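PDB 4CIC: transcriptional regulator, BadM/Rrf2 family from Thermincola potens, which probably binds DNA through a winged helix-turn-helix domain and regulates transcription as an IscR-type member of the Rrf2 family. Local coordinates for residues A[54-59]-A[84-89]. The protein carries 3 engineered substitutions. Sequence-based numbering, arbitrary orientation.
Sequences RKAGLV and IRVLEG. With NA (sodium ion), chain D.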
ATOM      1  N   ARG A  54      13.786  -5.931 -19.502  1.00 23.74           N
ATOM      2  CA  ARG A  54      14.959  -5.934 -20.393  1.00 28.57           C
ATOM      3  C   ARG A  54      15.257  -4.532 -20.921  1.00 24.64           C
ATOM      4  O   ARG A  54      16.403  -4.086 -20.916  1.00 27.60           O
ATOM      5  CB  ARG A  54      14.744  -6.900 -21.554  1.00 30.64           C
ATOM      6  CG  ARG A  54      16.034  -7.467 -22.128  1.00 43.01           C
ATOM      7  CD  ARG A  54      15.754  -8.507 -23.199  1.00 55.97           C
ATOM      8  NE  ARG A  54      16.118  -8.016 -24.523  1.00 68.84           N
ATOM      9  CZ  ARG A  54      15.876  -8.668 -25.654  1.00 73.57           C
ATOM     10  NH1 ARG A  54      15.264  -9.843 -25.625  1.00 71.00           N
ATOM     11  NH2 ARG A  54      16.241  -8.138 -26.814  1.00 76.33           N
ATOM     12  N   LYS A  55      14.218  -3.833 -21.364  1.00 27.96           N
ATOM     13  CA  LYS A  55      14.374  -2.455 -21.826  1.00 29.60           C
ATOM     14  C   LYS A  55      14.935  -1.578 -20.711  1.00 30.21           C
ATOM     15  O   LYS A  55      15.696  -0.647 -20.967  1.00 34.26           O
ATOM     16  CB  LYS A  55      13.033  -1.881 -22.288  1.00 32.72           C
ATOM     17  CG  LYS A  55      12.492  -2.471 -23.579  1.00 39.47           C
ATOM     18  CD  LYS A  55      11.249  -1.703 -24.026  1.00 47.12           C
ATOM     19  CE  LYS A  55      10.615  -2.307 -25.278  1.00 51.79           C
ATOM     20  NZ  LYS A  55       9.806  -3.519 -24.968  1.00 60.81           N
ATOM     21  N   ALA A  56      14.552  -1.892 -19.477  1.00 25.16           N
ATOM     22  CA  ALA A  56      14.975  -1.131 -18.305  1.00 29.11           C
ATOM     23  C   ALA A  56      16.412  -1.398 -17.900  1.00 28.56           C
ATOM     24  O   ALA A  56      16.979  -0.666 -17.095  1.00 30.47           O
ATOM     25  CB  ALA A  56      14.067  -1.448 -17.136  1.00 25.70           C
ATOM     26  N   GLY A  57      16.991  -2.468 -18.425  1.00 27.03           N
ATOM     27  CA  GLY A  57      18.367  -2.787 -18.099  1.00 28.30           C
ATOM     28  C   GLY A  57      18.467  -3.623 -16.832  1.00 28.56           C
ATOM     29  O   GLY A  57      19.537  -3.710 -16.228  1.00 29.13           O
ATOM     30  N   LEU A  58      17.360  -4.247 -16.439  1.00 23.57           N
ATOM     31  CA  LEU A  58      17.334  -5.101 -15.251  1.00 21.45           C
ATOM     32  C   LEU A  58      17.639  -6.560 -15.589  1.00 26.50           C
ATOM     33  O   LEU A  58      18.096  -7.312 -14.739  1.00 24.80           O
ATOM     34  CB  LEU A  58      15.989  -5.015 -14.529  1.00 24.13           C
ATOM     35  CG  LEU A  58      15.842  -3.748 -13.680  1.00 26.83           C
ATOM     36  CD1 LEU A  58      14.446  -3.641 -13.073  1.00 26.39           C
ATOM     37  CD2 LEU A  58      16.919  -3.756 -12.589  1.00 27.44           C
ATOM     38  N   VAL A  59      17.332  -6.955 -16.821  1.00 23.83           N
ATOM     39  CA  VAL A  59      17.641  -8.308 -17.264  0.51 22.33           C
ATOM     40  C   VAL A  59      18.209  -8.255 -18.663  1.00 22.43           C
ATOM     41  O   VAL A  59      18.004  -7.292 -19.403  1.00 24.66           O
ATOM     42  CB  VAL A  59      16.407  -9.232 -17.274  0.51 23.36           C
ATOM     43  CG1 VAL A  59      15.726  -9.255 -15.907  0.51 21.96           C
ATOM     44  CG2 VAL A  59      15.444  -8.806 -18.349  0.51 19.38           C
ATOM     45  N   ILE A  84       9.698  -2.276  -8.963  1.00 18.48           N
ATOM     46  CA  ILE A  84       8.358  -1.708  -8.946  1.00 19.73           C
ATOM     47  C   ILE A  84       8.318  -0.400  -9.748  1.00 22.76           C
ATOM     48  O   ILE A  84       7.406  -0.182 -10.533  1.00 23.26           O
ATOM     49  CB  ILE A  84       7.882  -1.476  -7.495  1.00 19.79           C
ATOM     50  CG1 ILE A  84       7.761  -2.821  -6.751  1.00 23.03           C
ATOM     51  CG2 ILE A  84       6.566  -0.729  -7.465  1.00 25.58           C
ATOM     52  CD1 ILE A  84       6.989  -3.876  -7.497  1.00 26.78           C
ATOM     53  N   ARG A  85       9.301   0.468  -9.566  1.00 20.24           N
ATOM     54  CA  ARG A  85       9.351   1.706 -10.352  1.00 25.91           C
ATOM     55  C   ARG A  85       9.365   1.489 -11.868  1.00 25.54           C
ATOM     56  O   ARG A  85       8.684   2.196 -12.623  1.00 28.24           O
ATOM     57  CB  ARG A  85      10.544   2.559  -9.950  1.00 27.31           C
ATOM     58  CG  ARG A  85      10.328   3.324  -8.669  1.00 25.40           C
ATOM     59  CD  ARG A  85      11.502   4.220  -8.390  1.00 39.63           C
ATOM     60  NE  ARG A  85      11.468   4.703  -7.020  1.00 52.56           N
ATOM     61  CZ  ARG A  85      12.106   4.113  -6.018  1.00 53.28           C
ATOM     62  NH1 ARG A  85      12.827   3.028  -6.253  1.00 36.99           N
ATOM     63  NH2 ARG A  85      12.027   4.610  -4.789  1.00 64.59           N
ATOM     64  N   VAL A  86      10.133   0.502 -12.308  1.00 23.58           N
ATOM     65  CA  VAL A  86      10.192   0.171 -13.728  1.00 21.81           C
ATOM     66  C   VAL A  86       8.797  -0.230 -14.247  1.00 26.17           C
ATOM     67  O   VAL A  86       8.337   0.244 -15.292  1.00 26.01           O
ATOM     68  CB  VAL A  86      11.202  -0.952 -13.966  1.00 27.59           C
ATOM     69  CG1 VAL A  86      10.934  -1.632 -15.297  1.00 29.59           C
ATOM     70  CG2 VAL A  86      12.603  -0.389 -13.890  1.00 25.39           C
ATOM     71  N   LEU A  87       8.103  -1.074 -13.499  1.00 21.10           N
ATOM     72  CA  LEU A  87       6.847  -1.618 -13.998  1.00 24.52           C
ATOM     73  C   LEU A  87       5.715  -0.591 -13.960  1.00 24.94           C
ATOM     74  O   LEU A  87       4.761  -0.667 -14.728  1.00 26.52           O
ATOM     75  CB  LEU A  87       6.461  -2.866 -13.208  1.00 23.88           C
ATOM     76  CG  LEU A  87       7.460  -4.027 -13.286  1.00 21.26           C
ATOM     77  CD1 LEU A  87       7.000  -5.146 -12.368  1.00 28.67           C
ATOM     78  CD2 LEU A  87       7.621  -4.511 -14.718  1.00 27.67           C
ATOM     79  N   GLU A  88       5.818   0.362 -13.052  1.00 29.24           N
ATOM     80  CA  GLU A  88       4.728   1.334 -12.916  1.00 28.92           C
ATOM     81  C   GLU A  88       4.842   2.495 -13.907  1.00 41.36           C
ATOM     82  O   GLU A  88       5.919   2.786 -14.409  1.00 40.75           O
ATOM     83  CB  GLU A  88       4.618   1.779 -11.469  1.00 37.23           C
ATOM     84  CG  GLU A  88       3.624   0.908 -10.689  1.00 61.76           C
ATOM     85  CD  GLU A  88       3.913  -0.602 -10.779  1.00 66.49           C
ATOM     86  OE1 GLU A  88       4.990  -1.032 -10.335  1.00 84.53           O
ATOM     87  OE2 GLU A  88       3.047  -1.382 -11.240  1.00 41.04           O
ATOM     88  N   GLY A  89       3.719   3.137 -14.214  1.00 48.43           N
ATOM     89  CA  GLY A  89       3.706   4.188 -15.215  1.00 61.30           C
ATOM     90  C   GLY A  89       3.518   5.571 -14.626  1.00 71.36           C
ATOM     91  O   GLY A  89       2.446   6.164 -14.749  1.00 81.55           O
TER
HETATM   92 NA    NA D1150       8.043   2.699 -15.022  1.00 32.32          NA
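Val86 carries this contact from the side of helix 80-87, its two methyls set against Ala56 and Leu58, in the turn by which the chain leaves helix 43-55. Its CB points at the 54-59 segment and splits the work between two branches. CG1, anti to the backbone N at a chi1 of 160°, lies 3.6 Å from Ala56 CB. CG2, on the other branch, is shared: it sits 3.7 Å from that same Ala56 CB and 3.8 Å from Leu58 CD1. The alanine methyl therefore faces the fork of the valine, while Leu58 and Val86 run past one another in opposite directions and meet through one methyl each. No hydrogen bond crosses between the segments, so the join is purely apolar and small, about 104 Å² counting both sides. Leu58 is buried and also packs on Met18, Leu53 and Ile78; Val86 also touches Val52, one turn before Ala56.

Gly57 sets up the geometry: with positive phi it closes helix 43-55 in a Schellman motif, its N bonded to Arg54 O at 3.0 Å, and the chain turns there between Ala56 and Leu58, both of which point toward Val86. Behind the valine, the end of helix 80-87 holds a sodium ion through three backbone carbonyls, Arg85 O and Val86 O, each at 2.5 Å, and Glu88 O at 2.2 Å. The arrangement belongs to the winged helix-turn-helix fold of Rrf2 regulators: the helix leading into strand 59-62 of the wing is packed against the short helix that follows strand 68-71.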